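Local coordinates for protein titin (Homo sapiens, PDB 1WAA) that forms a giant elastic filament of the muscle sarcomere, of which this immunoglobulin domain is one mechanically resistant module, at residues E21-E26 against A86-K91; H60-H65 against G73-Q78. All blocks are in the same frame, centred on the assembly; numbering follows the deposited sequence.

Both contacts join the two sheets of the I-set immunoglobulin sandwich. Strands 23-29 and 59-64 are neighbours in one sheet, and strands 73-79 and 82-91 in the other. Contact 2 lies nearly at the centre of the domain, and all four of its touching residues are buried. Contact 1 lies further out; the exposed Asn87 joins through its backbone O. Aliphatic groups and one phenylalanine edge make contact 1, whereas contact 2 adds a buried histidine ring against a phenylalanine. Probable hydrogen bonds within each sheet tie them together: Phe25 N to Leu62 O at 2.8 Å, and Leu88 N to Gly73 O at 2.6 Å. Zinc ions bind side chains on the outer side of the first sheet.

Contact 1: E21-E26 against A86-K91; sequences ETAHFE and ANLKVK. With ZN (zinc ion), chain G; ZN (zinc ion), chain H.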
# COMPACT_ATOMS: atom_id res chain seq x y z
N GLU E 21 -11.12 28.37 -5.97
CA GLU E 21 -10.18 27.44 -6.55
C GLU E 21 -9.60 26.45 -5.54
O GLU E 21 -9.91 26.53 -4.34
CB GLU E 21 -9.09 28.13 -7.38
CG GLU E 21 -8.44 29.37 -6.83
CD GLU E 21 -7.72 30.18 -7.93
OE1 GLU E 21 -6.48 30.37 -7.82
OE2 GLU E 21 -8.36 30.60 -8.90
N THR E 22 -8.80 25.52 -6.01
CA THR E 22 -8.30 24.51 -5.10
C THR E 22 -6.84 24.72 -4.77
O THR E 22 -6.06 25.20 -5.59
CB THR E 22 -8.62 23.05 -5.56
OG1 THR E 22 -7.42 22.32 -5.83
CG2 THR E 22 -9.51 23.04 -6.77
N ALA E 23 -6.50 24.37 -3.54
CA ALA E 23 -5.15 24.51 -3.03
C ALA E 23 -4.67 23.10 -2.71
O ALA E 23 -5.45 22.28 -2.24
CB ALA E 23 -5.16 25.40 -1.77
N HIS E 24 -3.41 22.82 -3.00
CA HIS E 24 -2.81 21.52 -2.75
C HIS E 24 -1.62 21.78 -1.86
O HIS E 24 -0.85 22.70 -2.13
CB HIS E 24 -2.29 20.90 -4.05
CG HIS E 24 -3.33 20.82 -5.13
ND1 HIS E 24 -3.40 21.72 -6.17
CD2 HIS E 24 -4.33 19.92 -5.34
CE1 HIS E 24 -4.42 21.40 -6.96
NE2 HIS E 24 -5.00 20.32 -6.48
N PHE E 25 -1.51 21.01 -0.78
CA PHE E 25 -0.35 21.08 0.10
C PHE E 25 0.38 19.73 0.02
O PHE E 25 -0.24 18.66 -0.25
CB PHE E 25 -0.78 21.33 1.53
CG PHE E 25 -1.24 22.74 1.77
CD1 PHE E 25 -0.34 23.71 2.19
CD2 PHE E 25 -2.57 23.10 1.54
CE1 PHE E 25 -0.77 25.03 2.42
CE2 PHE E 25 -2.98 24.42 1.74
CZ PHE E 25 -2.07 25.37 2.18
N GLU E 26 1.68 19.78 0.29
CA GLU E 26 2.54 18.64 0.05
C GLU E 26 3.64 18.61 1.11
O GLU E 26 4.32 19.60 1.34
CB GLU E 26 3.15 18.83 -1.35
CG GLU E 26 4.11 17.75 -1.75
CD GLU E 26 4.79 18.03 -3.06
OE1 GLU E 26 5.27 17.08 -3.69
OE2 GLU E 26 4.86 19.19 -3.47
N ALA E 86 2.31 25.57 7.38
CA ALA E 86 2.44 26.66 6.41
C ALA E 86 1.09 27.37 6.30
O ALA E 86 0.07 26.89 6.81
CB ALA E 86 2.88 26.12 5.07
N ASN E 87 1.08 28.50 5.62
CA ASN E 87 -0.11 29.32 5.53
C ASN E 87 -0.92 29.10 4.26
O ASN E 87 -0.37 28.98 3.17
CB ASN E 87 0.27 30.79 5.64
CG ASN E 87 0.72 31.16 7.04
OD1 ASN E 87 1.57 32.02 7.21
ND2 ASN E 87 0.15 30.51 8.05
N LEU E 88 -2.23 29.01 4.43
CA LEU E 88 -3.15 29.09 3.32
C LEU E 88 -3.64 30.52 3.29
O LEU E 88 -4.23 31.00 4.27
CB LEU E 88 -4.35 28.19 3.57
CG LEU E 88 -5.21 27.59 2.45
CD1 LEU E 88 -6.66 27.73 2.79
CD2 LEU E 88 -4.92 28.11 1.03
N LYS E 89 -3.38 31.21 2.18
CA LYS E 89 -3.98 32.53 1.98
C LYS E 89 -5.02 32.44 0.84
O LYS E 89 -4.70 32.04 -0.29
CB LYS E 89 -2.86 33.56 1.67
N VAL E 90 -6.39 32.55 1.16
CA VAL E 90 -7.37 32.75 0.09
C VAL E 90 -7.48 34.26 -0.19
O VAL E 90 -7.84 35.06 0.69
CB VAL E 90 -8.72 32.15 0.48
CG1 VAL E 90 -9.59 31.89 -0.75
N LYS E 91 -7.13 34.60 -1.44
CA LYS E 91 -7.03 35.99 -1.88
C LYS E 91 -8.26 36.44 -2.57
O LYS E 91 -8.84 35.72 -3.42
CB LYS E 91 -5.85 36.16 -2.80
CG LYS E 91 -4.52 36.02 -2.06
CD LYS E 91 -3.32 36.42 -2.91
CE LYS E 91 -2.97 35.35 -3.94
ZN ZN G . -2.08 22.82 -6.86
ZN ZN H . 6.74 17.79 -4.55
O HOH W 1 -1.94 24.71 -5.35
O HOH W 2 8.51 17.85 -3.26
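Strands 23-26 and 86-91 run antiparallel, at 172°, with their axes 9.6 Å apart at closest approach, and Ala23 and Phe25 of the first meet Leu88 of the second. No hydrogen bond joins them. They belong to the two opposed sheets of the sandwich and meet through side chains.

Phe25 and Leu88 carry most of the contact, and Ala23 adds to it. Leu88 CD2 lies 3.9 Å from Ala23 CB. Leu88 CG sits in the plane of the Phe25 ring, at the edge, with Phe25 CZ 3.9 Å away. The leucine therefore meets the ring at its rim and not over a face. The two side chains cross at about a right angle. Phe25 has CG beside its backbone N (chi1 -73°), and this sends the ring across the gap. Phe25 CE1 comes within 4.0 Å of Asn87 O, near the ring plane.

The alternate residues turn outward. His24 ND1 binds one zinc ion at 1.9 Å. Glu26 chelates another unevenly, with OE1 closer than OE2. Side chains of another chain complete both sites, so these zinc ions link chains within the assembly.

Strand 15-18 pairs parallel with strand 82-91, and its Val15 touches both Ala23 and Phe25. Val75 of strand 73-79 touches Phe25 and Leu88. In its own sheet, strand 23-29 pairs with strand 59-64, through Phe25 with Leu62 and Ala23 with Leu64.

Contact 2: H60-H65 against G73-Q78; sequences HILILH and GEVSFQ. With ZN (zinc ion), chain Y.
His65 NE2 binds a zinc ion at 2.1 Å, the shortest polar bond here, while at the other end of segment 60-65 His60 meets Phe77. Water 3 lies 2.2 Å from the same zinc ion. Glu52 and an acidic side chain of another chain bind it too. No hydrogen bond crosses between the segments.

The closest approach is between two rings. Phe77 turns an edge to one face of the His60 imidazole. Phe77 CZ lies 3.3 Å above the imidazole plane, shifted toward the rim, and 3.4 Å from His60 CD2. The planes are inclined at 56° and the centroids are 4.7 Å apart. The pair is thus oblique, neither a parallel stack nor a true edge-to-face pair. Phe77 has CG opposite its own N (chi1 175°), which carries the ring over to the other sheet.

Further along the strands, Leu62 and Val75 reach toward each other tip to tip. Leu62 CD2 and Val75 CG1 are 4.0 Å apart, an aliphatic van der Waals contact.

Trp38 of strand 37-40, the core tryptophan of the immunoglobulin fold, touches Leu62 and Val75 and meets the Phe77 ring edge-to-face. Ile27 and Leu29 of strand 23-29 lie against His60, and Met71 against Leu64.

The chemistry is that of a hydrophobic sandwich core holding one polar ring. His60 NE2 makes a weak hydrogen bond to Val34 O, so its polar edge has a partner despite burial. The apolar surroundings probably favour a neutral imidazole. The zinc site belongs to the outer side of the sheet and joins this chain to another.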
# COMPACT_ATOMS: atom_id res chain seq x y z
N HIS E 60 2.79 12.99 1.67
CA HIS E 60 1.47 13.26 2.20
C HIS E 60 0.92 14.51 1.53
O HIS E 60 1.59 15.52 1.44
CB HIS E 60 1.56 13.48 3.67
CG HIS E 60 1.71 12.23 4.45
ND1 HIS E 60 2.93 11.59 4.59
CD2 HIS E 60 0.81 11.48 5.13
CE1 HIS E 60 2.76 10.51 5.34
NE2 HIS E 60 1.49 10.44 5.69
N ILE E 61 -0.31 14.41 1.03
CA ILE E 61 -0.91 15.51 0.29
C ILE E 61 -2.26 15.88 0.85
O ILE E 61 -3.00 15.00 1.29
CB ILE E 61 -0.99 15.12 -1.20
CG1 ILE E 61 0.42 15.09 -1.80
CG2 ILE E 61 -1.95 16.06 -2.01
CD1 ILE E 61 0.59 14.11 -2.93
N LEU E 62 -2.58 17.17 0.84
CA LEU E 62 -3.90 17.63 1.22
C LEU E 62 -4.43 18.47 0.07
O LEU E 62 -3.74 19.40 -0.38
CB LEU E 62 -3.82 18.53 2.45
CG LEU E 62 -5.14 19.20 2.84
CD1 LEU E 62 -6.15 18.17 3.32
CD2 LEU E 62 -4.90 20.21 3.91
N ILE E 63 -5.61 18.10 -0.43
CA ILE E 63 -6.30 18.89 -1.47
C ILE E 63 -7.59 19.52 -0.91
O ILE E 63 -8.42 18.83 -0.34
CB ILE E 63 -6.67 18.06 -2.73
CG1 ILE E 63 -5.50 17.18 -3.17
CG2 ILE E 63 -7.07 19.03 -3.87
CD1 ILE E 63 -5.84 16.20 -4.30
N LEU E 64 -7.71 20.83 -1.06
CA LEU E 64 -8.88 21.57 -0.61
C LEU E 64 -9.48 22.29 -1.82
O LEU E 64 -8.86 23.17 -2.41
CB LEU E 64 -8.51 22.57 0.49
CG LEU E 64 -7.69 22.09 1.71
CD1 LEU E 64 -7.15 23.27 2.52
CD2 LEU E 64 -8.51 21.15 2.62
N HIS E 65 -10.67 21.85 -2.20
CA HIS E 65 -11.37 22.35 -3.35
C HIS E 65 -12.27 23.48 -2.93
O HIS E 65 -12.68 23.55 -1.77
CB HIS E 65 -12.25 21.25 -3.92
CG HIS E 65 -11.49 20.18 -4.63
ND1 HIS E 65 -10.92 20.37 -5.87
CD2 HIS E 65 -11.22 18.90 -4.28
CE1 HIS E 65 -10.33 19.26 -6.25
NE2 HIS E 65 -10.50 18.35 -5.31
N GLY E 73 -5.57 30.78 6.68
CA GLY E 73 -4.99 30.36 7.95
C GLY E 73 -3.92 29.30 7.81
O GLY E 73 -3.51 28.90 6.71
N GLU E 74 -3.47 28.81 8.96
CA GLU E 74 -2.42 27.80 9.04
C GLU E 74 -2.91 26.38 8.83
O GLU E 74 -3.83 25.90 9.51
CB GLU E 74 -1.69 27.90 10.38
CG GLU E 74 -0.59 26.87 10.57
CD GLU E 74 -0.13 26.84 12.02
OE1 GLU E 74 0.86 27.54 12.36
OE2 GLU E 74 -0.79 26.14 12.84
N VAL E 75 -2.24 25.71 7.91
CA VAL E 75 -2.43 24.31 7.65
C VAL E 75 -1.26 23.63 8.35
O VAL E 75 -0.10 24.04 8.19
CB VAL E 75 -2.43 24.05 6.13
CG1 VAL E 75 -2.24 22.56 5.79
CG2 VAL E 75 -3.71 24.62 5.49
N SER E 76 -1.54 22.60 9.15
CA SER E 76 -0.47 21.88 9.82
C SER E 76 -0.60 20.37 9.62
O SER E 76 -1.69 19.85 9.32
CB SER E 76 -0.39 22.25 11.31
OG SER E 76 -1.56 21.83 12.00
N PHE E 77 0.53 19.67 9.76
CA PHE E 77 0.55 18.23 9.57
C PHE E 77 1.38 17.65 10.71
O PHE E 77 2.36 18.26 11.12
CB PHE E 77 1.22 17.90 8.25
CG PHE E 77 1.41 16.42 8.00
CD1 PHE E 77 2.61 15.79 8.36
CD2 PHE E 77 0.39 15.66 7.42
CE1 PHE E 77 2.81 14.43 8.11
CE2 PHE E 77 0.55 14.29 7.18
CZ PHE E 77 1.78 13.66 7.51
N GLN E 78 1.02 16.46 11.13
CA GLN E 78 1.84 15.79 12.15
C GLN E 78 1.79 14.29 11.94
O GLN E 78 0.73 13.72 11.64
CB GLN E 78 1.31 16.14 13.50
ZN ZN Y . -10.15 16.30 -5.70
O HOH W 3 -11.87 15.49 -6.83